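Local atomic coordinates of putative DNA-binding protein (Streptomyces coelicolor, PDB entry 2EWT), a protein that probably binds DNA through a helix-turn-helix domain, as a central regulator of aerial mycelium formation in Streptomyces coelicolor. Residues A[14-17]-A[18-22]; A[41-45]-A[46-50]; A[51-54]-A[55-59]. One frame throughout, in Å; residues are numbered along the deposited sequence.

Contact 1. Residues A[14-17]-A[18-22]; sequences RAIR and TQQGL
Arg17 and Thr18, with Gln19 beside them, carry this contact at the C-terminal end of helix 3-19, where the first helix of the helix-turn-helix domain unwinds in the pattern of a Schellman motif. Gly21 N bonds to Thr18 O (2.8 Å), and outside it lies the weak wider bond from Leu22 N to Arg17 O. Gly21 has positive phi, a conformation glycine adopts readily, and this turns the chain back over the helix end. Leu22 is thereby brought beside Arg17.

Arg17 is buried, and suits its place because its methylenes can pack while polar partners take up its guanidinium. Its aliphatic CG packs against Leu22 CB at 4.1 Å, while the guanidinium lies flat beneath the methyl of Thr18, with CG2 over one face, 3.9 Å from CZ. NE, at the base of the guanidinium, makes a salt bridge with Glu44 of helix 37-45, so one arginine joins two helices and the turn.

Thr18 turns its hydroxyl back along the helix. With chi1 at 56°, OG1 sits near two carbonyls of the preceding turn, 2.9 Å from Ala15 O and 3.0 Å from Arg14 O; its proton can serve either. The same torsion leaves CG2 on the arginine side. Gln19, long and polar on an exposed surface, runs its extended chain back along the helix face, bringing NE2 to 3.8 Å from the small CB of Ala15. Arg17 NH1 reaches Leu22 O at 2.9 Å, meeting the carbonyl 16° out of its plane with an N-H...O angle of 138°, so the bond is not straight.

Contact 2. Residues A[41-45]-A[46-50]; sequences GSYER and GDRAV. With SO4 (sulfate ion), chain C.
The Tyr43 ring presents its edge to the backbone O of Arg48, which lies 3.7 Å from CD1, and further along the same ring plane to O1 of a sulfate. Val50 approaches it obliquely, CG2 coming to 3.4 Å from CD1, so the aromatic carbons pack on the returning chain while OH lies 2.8 Å from sulfate O3. The Arg48 guanidinium meets the same sulfate: NE lies 2.8 Å from O1, and its bond and those of NH2 are all weak by angle. Arg48 CB lies 3.4 Å from Ser42 OG; with CG anti to the backbone N (chi1 -180°), the extended chain takes CD past that oxygen and the guanidinium on to the sulfate. At that guanidinium's edge a water also donates to Ser42 OG, whose protein partner is Val39 O.

The Arg45 guanidinium has Ser42 CA against one face and Asp47 OD1 at its edge. This salt bridge, NE to OD1 at 2.8 Å, reaches the oxygen from above the carboxylate plane, the two flat groups being 62° apart.

In the backbone, Asp47 N bonds to Ser42 O (2.9 Å) and Gly46 N, more weakly, to Tyr43 O. Gly46 has positive phi, where a side chain would strike the preceding carbonyl. These bonds make the Schellman motif that ends helix 37-45 of the helix-turn-helix domain, beside an anion site consistent with a phosphate-binding surface.

Contact 3. Residues A[51-54]-A[55-59]; sequences TVQR and LAELA. With SO4 (sulfate ion), chain C.
The N-terminal turns of helix 52-62 form this contact, opened by an N-cap at Thr51 and joined along one side by a salt bridge from Arg54 to Glu57. Thr51 suits the first place: its carbonyl accepts from Leu55 N at 2.8 Å, while its OG1 accepts from Arg54 N at 3.0 Å and satisfies an N-H that has no helical carbonyl before it. Val52 O continues the pattern to Ala56 N, and Arg54 O to Leu58 N.

Arg54 bends at chi2 and chi3 (69° and 68°), which shortens the chain and turns the guanidinium so that NH1 faces Glu57, one turn further on. NH1 then lies 3.2 Å from Glu57 OE1, the two planes being 53° apart. The far side of the same group faces a sulfate: NH2 donates to O4 at 3.1 Å, and NE adds a weak bond to that oxygen. Glu57 suits its place as the acid three residues after Arg54. Its other oxygen, OE2, lies 3.7 Å from Gln53 CG, and a water accepting from Gln53 NE2 donates weakly to it. The principal partner of Gln53 is Ser2 of the second subunit, whose N donates to OE1.

Inward, the apolar residues face other parts of the fold. Leu55 touches Leu9 and Leu58 touches Leu13, both of helix 3-19, while Leu58 and Arg54 also lie on Tyr43 of helix 37-45. Val52 packs on Leu70 of the second subunit, placing the start of helix 52-62 at the interface with that subunit.

Overall arrangement
The three contacts follow one another along the chain, none enclosing or crossing another, and each is local. Contact 1 closes the turn that ends helix 3-19; contact 2 closes the turn that ends helix 37-45; contact 3 begins at Thr51, directly after the last residue of contact 2, and starts helix 52-62. The folded chain brings the first two together through the salt bridge between Arg17 and Glu44, although their centres are about 15 Å apart on opposite sides of the chain's centre. Contacts 2 and 3 meet where Tyr43 packs on Leu58 and Val50 on Leu55, and share one sulfate. Contact 2 touches both others, and helices 3-19 and 52-62 also pack directly together.

Contact 1. Residues A[14-17]-A[18-22]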
# COMPACT_ATOMS: atom_id res chain seq x y z
N ARG A 14 10.81 8.87 4.73
CA ARG A 14 11.73 9.79 5.40
C ARG A 14 12.03 11.00 4.51
O ARG A 14 12.03 12.14 4.98
CB ARG A 14 13.04 9.07 5.78
CG ARG A 14 14.03 9.98 6.52
CD ARG A 14 15.40 9.33 6.73
NE ARG A 14 15.41 8.30 7.77
CZ ARG A 14 15.16 7.01 7.56
NH1 ARG A 14 14.86 6.58 6.34
NH2 ARG A 14 15.22 6.15 8.57
N ALA A 15 12.28 10.74 3.23
CA ALA A 15 12.59 11.82 2.30
C ALA A 15 11.44 12.83 2.22
O ALA A 15 11.66 14.03 2.36
CB ALA A 15 12.88 11.24 0.91
N ILE A 16 10.22 12.34 2.01
CA ILE A 16 9.07 13.22 1.92
C ILE A 16 8.86 14.03 3.20
O ILE A 16 8.53 15.22 3.14
CB ILE A 16 7.78 12.42 1.57
CG1 ILE A 16 7.73 12.16 0.06
CG2 ILE A 16 6.54 13.19 2.01
CD1 ILE A 16 8.93 11.41 -0.49
N ARG A 17 9.05 13.40 4.35
CA ARG A 17 8.90 14.09 5.62
C ARG A 17 9.89 15.25 5.74
O ARG A 17 9.50 16.39 5.97
CB ARG A 17 9.13 13.14 6.80
CG ARG A 17 9.27 13.85 8.14
CD ARG A 17 9.37 12.88 9.29
NE ARG A 17 10.59 12.06 9.27
CZ ARG A 17 11.81 12.52 9.52
NH1 ARG A 17 12.01 13.80 9.81
NH2 ARG A 17 12.84 11.68 9.51
N THR A 18 11.17 14.93 5.58
CA THR A 18 12.23 15.93 5.68
C THR A 18 12.11 17.00 4.61
O THR A 18 12.37 18.18 4.86
CB THR A 18 13.63 15.27 5.57
OG1 THR A 18 13.71 14.53 4.34
CG2 THR A 18 13.87 14.33 6.74
N GLN A 19 11.69 16.60 3.41
CA GLN A 19 11.53 17.53 2.30
C GLN A 19 10.62 18.71 2.62
O GLN A 19 10.83 19.81 2.10
CB GLN A 19 11.01 16.80 1.07
CG GLN A 19 12.10 16.17 0.22
CD GLN A 19 11.55 15.42 -0.97
OE1 GLN A 19 10.60 15.86 -1.62
NE2 GLN A 19 12.15 14.27 -1.27
N GLN A 20 9.61 18.49 3.45
CA GLN A 20 8.72 19.57 3.80
C GLN A 20 9.06 20.18 5.16
O GLN A 20 8.21 20.79 5.82
CB GLN A 20 7.26 19.10 3.77
CG GLN A 20 6.92 17.99 4.73
CD GLN A 20 5.57 17.39 4.42
OE1 GLN A 20 5.40 16.70 3.41
NE2 GLN A 20 4.60 17.66 5.28
N GLY A 21 10.31 19.99 5.57
CA GLY A 21 10.81 20.56 6.81
C GLY A 21 10.28 20.06 8.15
O GLY A 21 10.30 20.79 9.13
N LEU A 22 9.82 18.81 8.19
CA LEU A 22 9.31 18.25 9.44
C LEU A 22 10.27 17.24 10.06
O LEU A 22 10.83 16.40 9.36
CB LEU A 22 7.97 17.56 9.19
CG LEU A 22 6.75 18.41 8.82
CD1 LEU A 22 5.57 17.50 8.52
CD2 LEU A 22 6.42 19.35 9.97

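Contact 2. Residues A[41-45]-A[46-50]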
# COMPACT_ATOMS: atom_id res chain seq x y z
N GLY A 41 9.34 6.64 12.94
CA GLY A 41 10.74 6.29 12.80
C GLY A 41 10.89 4.83 12.42
O GLY A 41 11.66 4.48 11.52
N SER A 42 10.15 3.95 13.10
CA SER A 42 10.23 2.53 12.81
C SER A 42 9.80 2.23 11.37
O SER A 42 10.35 1.35 10.73
CB SER A 42 9.41 1.70 13.81
OG SER A 42 8.03 2.01 13.76
N TYR A 43 8.82 2.98 10.86
CA TYR A 43 8.37 2.79 9.48
C TYR A 43 9.51 3.19 8.55
O TYR A 43 9.79 2.51 7.56
CB TYR A 43 7.16 3.67 9.13
CG TYR A 43 5.86 3.42 9.86
CD1 TYR A 43 5.49 2.13 10.26
CD2 TYR A 43 4.97 4.47 10.09
CE1 TYR A 43 4.25 1.90 10.87
CE2 TYR A 43 3.74 4.25 10.70
CZ TYR A 43 3.38 2.96 11.09
OH TYR A 43 2.16 2.75 11.70
N GLU A 44 10.15 4.31 8.86
CA GLU A 44 11.23 4.83 8.03
C GLU A 44 12.44 3.91 7.96
O GLU A 44 13.14 3.86 6.95
CB GLU A 44 11.65 6.22 8.52
CG GLU A 44 10.58 7.28 8.27
CD GLU A 44 10.98 8.67 8.72
OE1 GLU A 44 12.07 8.84 9.31
OE2 GLU A 44 10.19 9.61 8.50
N ARG A 45 12.70 3.17 9.04
CA ARG A 45 13.83 2.25 9.05
C ARG A 45 13.44 0.90 8.45
O ARG A 45 14.30 0.09 8.10
CB ARG A 45 14.34 2.03 10.48
CG ARG A 45 14.75 3.30 11.21
CD ARG A 45 15.40 2.96 12.54
NE ARG A 45 14.56 2.10 13.36
CZ ARG A 45 13.56 2.52 14.13
NH1 ARG A 45 13.27 3.82 14.20
NH2 ARG A 45 12.84 1.65 14.83
N GLY A 46 12.13 0.68 8.32
CA GLY A 46 11.65 -0.58 7.77
C GLY A 46 11.61 -1.65 8.84
O GLY A 46 11.59 -2.85 8.53
N ASP A 47 11.59 -1.23 10.10
CA ASP A 47 11.56 -2.14 11.24
C ASP A 47 10.14 -2.53 11.63
O ASP A 47 9.94 -3.50 12.36
CB ASP A 47 12.26 -1.49 12.44
CG ASP A 47 13.76 -1.38 12.26
OD1 ASP A 47 14.39 -0.66 13.06
OD2 ASP A 47 14.31 -2.02 11.34
N ARG A 48 9.17 -1.77 11.15
CA ARG A 48 7.76 -2.02 11.44
C ARG A 48 6.96 -1.98 10.14
O ARG A 48 7.16 -1.09 9.32
CB ARG A 48 7.23 -0.98 12.42
CG ARG A 48 5.78 -1.14 12.82
CD ARG A 48 5.44 -0.20 13.96
NE ARG A 48 4.04 -0.28 14.37
CZ ARG A 48 3.54 0.35 15.43
NH1 ARG A 48 4.33 1.10 16.19
NH2 ARG A 48 2.25 0.24 15.73
N ALA A 49 6.05 -2.93 9.97
CA ALA A 49 5.24 -3.00 8.76
C ALA A 49 4.30 -1.82 8.55
O ALA A 49 3.57 -1.42 9.45
CB ALA A 49 4.44 -4.30 8.75
N VAL A 50 4.33 -1.27 7.33
CA VAL A 50 3.47 -0.16 6.96
C VAL A 50 2.35 -0.77 6.10
O VAL A 50 2.62 -1.27 5.01
CB VAL A 50 4.23 0.88 6.10
CG1 VAL A 50 3.26 1.94 5.58
CG2 VAL A 50 5.33 1.53 6.91
S SO4 C . 0.25 0.13 12.97
O1 SO4 C . 1.67 -0.24 12.84
O2 SO4 C . -0.38 -0.67 14.04
O3 SO4 C . 0.14 1.56 13.32
O4 SO4 C . -0.45 -0.12 11.70
O HOH W 1 7.34 1.25 16.53
O HOH W 2 14.99 -2.67 8.42

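Contact 3. Residues A[51-54]-A[55-59]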
# COMPACT_ATOMS: atom_id res chain seq x y z
N THR A 51 1.12 -0.75 6.59
CA THR A 51 -0.01 -1.31 5.84
C THR A 51 -0.42 -0.35 4.73
O THR A 51 -0.05 0.82 4.73
CB THR A 51 -1.25 -1.53 6.73
OG1 THR A 51 -1.76 -0.26 7.17
CG2 THR A 51 -0.89 -2.37 7.95
N VAL A 52 -1.20 -0.85 3.77
CA VAL A 52 -1.66 0.01 2.69
C VAL A 52 -2.47 1.16 3.29
O VAL A 52 -2.29 2.32 2.92
CB VAL A 52 -2.55 -0.76 1.69
CG1 VAL A 52 -3.17 0.21 0.70
CG2 VAL A 52 -1.71 -1.80 0.94
N GLN A 53 -3.36 0.83 4.21
CA GLN A 53 -4.20 1.86 4.84
C GLN A 53 -3.34 2.93 5.51
O GLN A 53 -3.58 4.13 5.35
CB GLN A 53 -5.15 1.22 5.85
CG GLN A 53 -6.06 2.20 6.58
CD GLN A 53 -7.12 1.50 7.42
OE1 GLN A 53 -6.87 0.45 8.01
NE2 GLN A 53 -8.31 2.09 7.48
N ARG A 54 -2.31 2.50 6.24
CA ARG A 54 -1.42 3.43 6.92
C ARG A 54 -0.65 4.27 5.91
O ARG A 54 -0.48 5.48 6.09
CB ARG A 54 -0.42 2.68 7.81
CG ARG A 54 0.32 3.56 8.80
CD ARG A 54 -0.62 4.09 9.88
NE ARG A 54 -1.09 3.02 10.76
CZ ARG A 54 -2.08 3.15 11.64
NH1 ARG A 54 -2.71 4.31 11.76
NH2 ARG A 54 -2.43 2.13 12.40
N LEU A 55 -0.17 3.64 4.84
CA LEU A 55 0.57 4.38 3.81
C LEU A 55 -0.31 5.47 3.20
O LEU A 55 0.14 6.59 2.98
CB LEU A 55 1.06 3.44 2.71
CG LEU A 55 1.96 4.12 1.66
CD1 LEU A 55 3.19 4.70 2.36
CD2 LEU A 55 2.38 3.11 0.60
N ALA A 56 -1.57 5.13 2.93
CA ALA A 56 -2.50 6.09 2.35
C ALA A 56 -2.75 7.24 3.31
O ALA A 56 -2.86 8.40 2.90
CB ALA A 56 -3.82 5.40 2.00
N GLU A 57 -2.84 6.93 4.60
CA GLU A 57 -3.08 7.96 5.61
C GLU A 57 -1.87 8.89 5.72
O GLU A 57 -2.03 10.11 5.87
CB GLU A 57 -3.37 7.31 6.97
CG GLU A 57 -4.53 6.32 6.91
CD GLU A 57 -4.77 5.57 8.22
OE1 GLU A 57 -3.78 5.17 8.87
OE2 GLU A 57 -5.94 5.36 8.57
N LEU A 58 -0.67 8.33 5.64
CA LEU A 58 0.54 9.13 5.72
C LEU A 58 0.71 9.99 4.48
O LEU A 58 1.17 11.13 4.57
CB LEU A 58 1.77 8.23 5.90
CG LEU A 58 1.82 7.51 7.26
CD1 LEU A 58 2.97 6.52 7.27
CD2 LEU A 58 1.99 8.55 8.38
N ALA A 59 0.35 9.45 3.32
CA ALA A 59 0.46 10.20 2.07
C ALA A 59 -0.41 11.45 2.17
O ALA A 59 0.02 12.54 1.80
CB ALA A 59 -0.00 9.34 0.90
S SO4 C . 0.25 0.13 12.97
O1 SO4 C . 1.67 -0.24 12.84
O2 SO4 C . -0.38 -0.67 14.04
O3 SO4 C . 0.14 1.56 13.32
O4 SO4 C . -0.45 -0.12 11.70
O HOH W 3 -8.29 4.88 6.14